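Local atomic coordinates of protein-tyrosine-phosphatase (Vibrio vulnificus, PDB entry 7DHF), a protein that probably removes phosphate from phosphotyrosine residues of proteins by hydrolysis, acting as a low-molecular-weight protein tyrosine phosphatase. Residues S77-C80 with S81-D84; M89-G92 with H93-A96. The protein carries 1 engineered substitution. All blocks are in the same frame, centred on the assembly; numbering follows the deposited sequence.

How the contacts relate
Contacts 1 and 2 follow one another along the chain, at the two ends of strand 85-88 in the four-stranded parallel sheet. In contact 1, helix 77-80 runs into the turn that feeds the strand; in contact 2, the chain leaving it winds into helix 92-100. Their centres are about 17 Å apart and their nearest atoms about 9 Å. The predicted active site lies at the contact 2 end: side chain to side chain, Glu90 is about 3 Å from Arg18 and Met89 about 4 Å from Ala12, the engineered residue at the nucleophile position, whereas Leu79 of contact 1 is about 12 Å from Ala12. Met89 also lies about 6 Å from a bound phosphate ion, probably from the crystallisation liquor.

Contact 1. Residues S77-C80 with S81-D84; sequences SALC and SQYD
Ser81 is gripped by the last turn of helix 77-80, chiefly through its backbone. Ser81 N reaches back to Ser77 O at 3.2 Å, an i to i+4 helical bond, and makes a second, weak bond to Ala78 O. In one of two conformers, a chi1 of 67° folds the hydroxyl back towards the helix, where Ser81 OG donates to Ala78 O; the 2.5 Å is unusually short and its exact length doubtful. Gln82 N then bonds to Leu79 O at 3.0 Å, while its side chain crosses that of Leu79 at about a right angle and brings OE1 to 3.8 Å from Leu79 CD1. Tyr83 N closes a type I beta turn on Cys80 O, 3.2 Å away. The tyrosine ring presents its edge to Leu79 O, with CD2 at 3.2 Å, and CE2 packs against Leu79 CD1 at 3.9 Å; Lys7 makes a cation-pi contact with the ring. Beyond the turn, Asp84 pairs by backbone bonds with Lys7 as the chain heads for strand 85-88. Cys80 O also accepts from Lys107 NZ, whose charge probably helps to offset the partial negative charge of the carbonyls at this helix end, alongside the N-H groups.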
# COMPACT_ATOMS: atom_id res chain seq x y z
N SER A 77 -14.82 -4.55 4.78
CA SER A 77 -14.66 -5.76 5.57
C SER A 77 -14.59 -6.99 4.68
O SER A 77 -13.77 -7.89 4.90
CB SER A 77 -15.82 -5.88 6.56
OG SER A 77 -15.80 -7.14 7.22
N ALA A 78 -15.45 -7.05 3.66
CA ALA A 78 -15.42 -8.19 2.74
C ALA A 78 -14.07 -8.30 2.04
O ALA A 78 -13.54 -9.41 1.87
CB ALA A 78 -16.54 -8.06 1.71
N LEU A 79 -13.49 -7.17 1.63
CA LEU A 79 -12.18 -7.21 0.99
C LEU A 79 -11.13 -7.76 1.94
O LEU A 79 -10.30 -8.59 1.54
CB LEU A 79 -11.80 -5.81 0.50
CG LEU A 79 -10.51 -5.74 -0.33
CD1 LEU A 79 -10.72 -6.41 -1.69
CD2 LEU A 79 -10.07 -4.30 -0.51
N CYS A 80 -11.14 -7.30 3.19
CA CYS A 80 -10.14 -7.76 4.15
C CYS A 80 -10.19 -9.28 4.34
O CYS A 80 -9.15 -9.91 4.57
CB CYS A 80 -10.34 -7.07 5.50
SG CYS A 80 -9.91 -5.32 5.53
N SER A 81 -11.38 -9.88 4.24
CA SER A 81 -11.50 -11.32 4.43
C SER A 81 -10.80 -12.11 3.33
O SER A 81 -10.56 -13.30 3.51
CB SER A 81 -12.98 -11.72 4.51
OG SER A 81 -13.63 -11.52 3.26
N GLN A 82 -10.48 -11.47 2.21
CA GLN A 82 -9.85 -12.15 1.09
C GLN A 82 -8.33 -12.19 1.19
O GLN A 82 -7.68 -12.80 0.33
CB GLN A 82 -10.23 -11.47 -0.23
CG GLN A 82 -11.72 -11.38 -0.48
CD GLN A 82 -12.04 -10.72 -1.80
OE1 GLN A 82 -12.70 -9.68 -1.85
NE2 GLN A 82 -11.58 -11.33 -2.89
N TYR A 83 -7.74 -11.56 2.20
CA TYR A 83 -6.29 -11.44 2.30
C TYR A 83 -5.80 -11.96 3.64
O TYR A 83 -6.49 -11.86 4.66
CB TYR A 83 -5.84 -9.99 2.04
CG TYR A 83 -6.16 -9.59 0.62
CD1 TYR A 83 -5.23 -9.78 -0.40
CD2 TYR A 83 -7.40 -9.08 0.28
CE1 TYR A 83 -5.52 -9.45 -1.70
CE2 TYR A 83 -7.71 -8.74 -1.02
CZ TYR A 83 -6.76 -8.93 -2.01
OH TYR A 83 -7.07 -8.60 -3.31
N ASP A 84 -4.60 -12.54 3.62
CA ASP A 84 -3.98 -13.12 4.80
C ASP A 84 -3.22 -12.09 5.62
O ASP A 84 -3.06 -12.27 6.84
CB ASP A 84 -3.01 -14.22 4.39
CG ASP A 84 -3.67 -15.29 3.55
OD1 ASP A 84 -4.69 -15.85 4.00
OD2 ASP A 84 -3.15 -15.58 2.45

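Contact 2. Residues M89-G92 with H93-A96; sequences MEKG and HMEA
Glu90 and His93 each turn CG anti to the carbonyl carbon (chi1 near -60° in both), which sets the glutamate chain across one face of the imidazole. Glu90 CB sits over the middle of the ring, 3.5 Å from the His93 centroid and 12° off its normal, a CH-pi contact. Extended beyond CG, the glutamate then runs obliquely over the ring towards the NE2 edge, its carboxylate plane 33° from that of the imidazole. There a water lying in the ring plane joins the two groups: it donates to Glu90 OE2 at 2.6 Å and is hydrogen-bonded to His93 NE2 at 2.9 Å. OE2 also forms a salt bridge with Arg18, a predicted active-site residue, so the histidine and its water probably help to position the carboxylate that holds the arginine. On the ring's other nitrogen, His93 ND1 lies 3.1 Å from Glu90 N.

This is the link between strand 85-88 and helix 92-100, a beta-to-alpha connection of the low-molecular-weight phosphatase fold. The first helical turn is tied by backbone bonds from His93 N to Glu90 O and from Met94 N to Lys91 O, the latter 3.0 Å long. A second water extends that turn, donating to Lys91 O and accepting from Glu95 N at 3.1 Å.

Farther out, Lys91 folds back at chi2 and chi3 so that its CD and CE methylenes lie across the end of the extended Met94 side chain, Lys91 CE against Met94 CE at 3.8 Å. The Met89 side chain, by contrast, bends at chi2, leads away from the helix and packs on Val10, Phe111 and Ala12, while Met89 CB still reaches the imidazole at His93 CE1, 4.1 Å away.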
# COMPACT_ATOMS: atom_id res chain seq x y z
N MET A 89 0.23 1.91 5.63
CA MET A 89 1.34 2.84 5.44
C MET A 89 1.62 3.69 6.67
O MET A 89 2.76 4.14 6.86
CB MET A 89 1.07 3.73 4.22
CG MET A 89 1.26 3.01 2.90
SD MET A 89 3.00 2.61 2.62
CE MET A 89 2.86 1.44 1.26
N GLU A 90 0.62 3.93 7.52
CA GLU A 90 0.79 4.69 8.74
C GLU A 90 0.17 3.92 9.90
O GLU A 90 -0.86 3.25 9.75
CB GLU A 90 0.11 6.07 8.66
CG GLU A 90 0.68 6.97 7.59
CD GLU A 90 -0.04 8.31 7.50
OE1 GLU A 90 -0.55 8.79 8.53
OE2 GLU A 90 -0.11 8.87 6.39
N LYS A 91 0.80 4.03 11.08
CA LYS A 91 0.27 3.35 12.26
C LYS A 91 -1.18 3.76 12.52
O LYS A 91 -2.01 2.91 12.88
CB LYS A 91 1.15 3.65 13.48
CG LYS A 91 0.52 3.27 14.82
CD LYS A 91 0.11 1.80 14.89
CE LYS A 91 1.31 0.87 14.86
NZ LYS A 91 1.14 -0.29 15.77
N GLY A 92 -1.49 5.04 12.36
CA GLY A 92 -2.85 5.51 12.58
C GLY A 92 -3.89 4.85 11.70
O GLY A 92 -5.07 4.84 12.04
N HIS A 93 -3.47 4.30 10.56
CA HIS A 93 -4.40 3.62 9.67
C HIS A 93 -5.00 2.37 10.29
O HIS A 93 -6.09 1.95 9.88
CB HIS A 93 -3.71 3.25 8.36
CG HIS A 93 -3.27 4.43 7.55
ND1 HIS A 93 -2.32 4.33 6.56
CD2 HIS A 93 -3.64 5.73 7.59
CE1 HIS A 93 -2.13 5.53 6.02
NE2 HIS A 93 -2.92 6.39 6.63
N MET A 94 -4.32 1.76 11.26
CA MET A 94 -4.82 0.52 11.85
C MET A 94 -6.16 0.75 12.54
O MET A 94 -7.10 -0.04 12.37
CB MET A 94 -3.80 -0.05 12.83
CG MET A 94 -2.50 -0.44 12.17
SD MET A 94 -1.51 -1.50 13.24
CE MET A 94 0.01 -1.59 12.30
N GLU A 95 -6.27 1.82 13.33
CA GLU A 95 -7.53 2.08 14.02
C GLU A 95 -8.64 2.42 13.03
O GLU A 95 -9.79 1.99 13.21
CB GLU A 95 -7.35 3.18 15.06
CG GLU A 95 -6.63 2.72 16.32
CD GLU A 95 -6.61 3.77 17.42
OE1 GLU A 95 -7.19 4.85 17.22
OE2 GLU A 95 -6.02 3.50 18.49
N ALA A 96 -8.32 3.18 11.99
CA ALA A 96 -9.32 3.46 10.96
C ALA A 96 -9.74 2.18 10.24
O ALA A 96 -10.91 2.00 9.91
CB ALA A 96 -8.77 4.48 9.96
O HOH W 1 -2.48 8.92 5.24
O HOH W 2 -3.74 2.88 14.84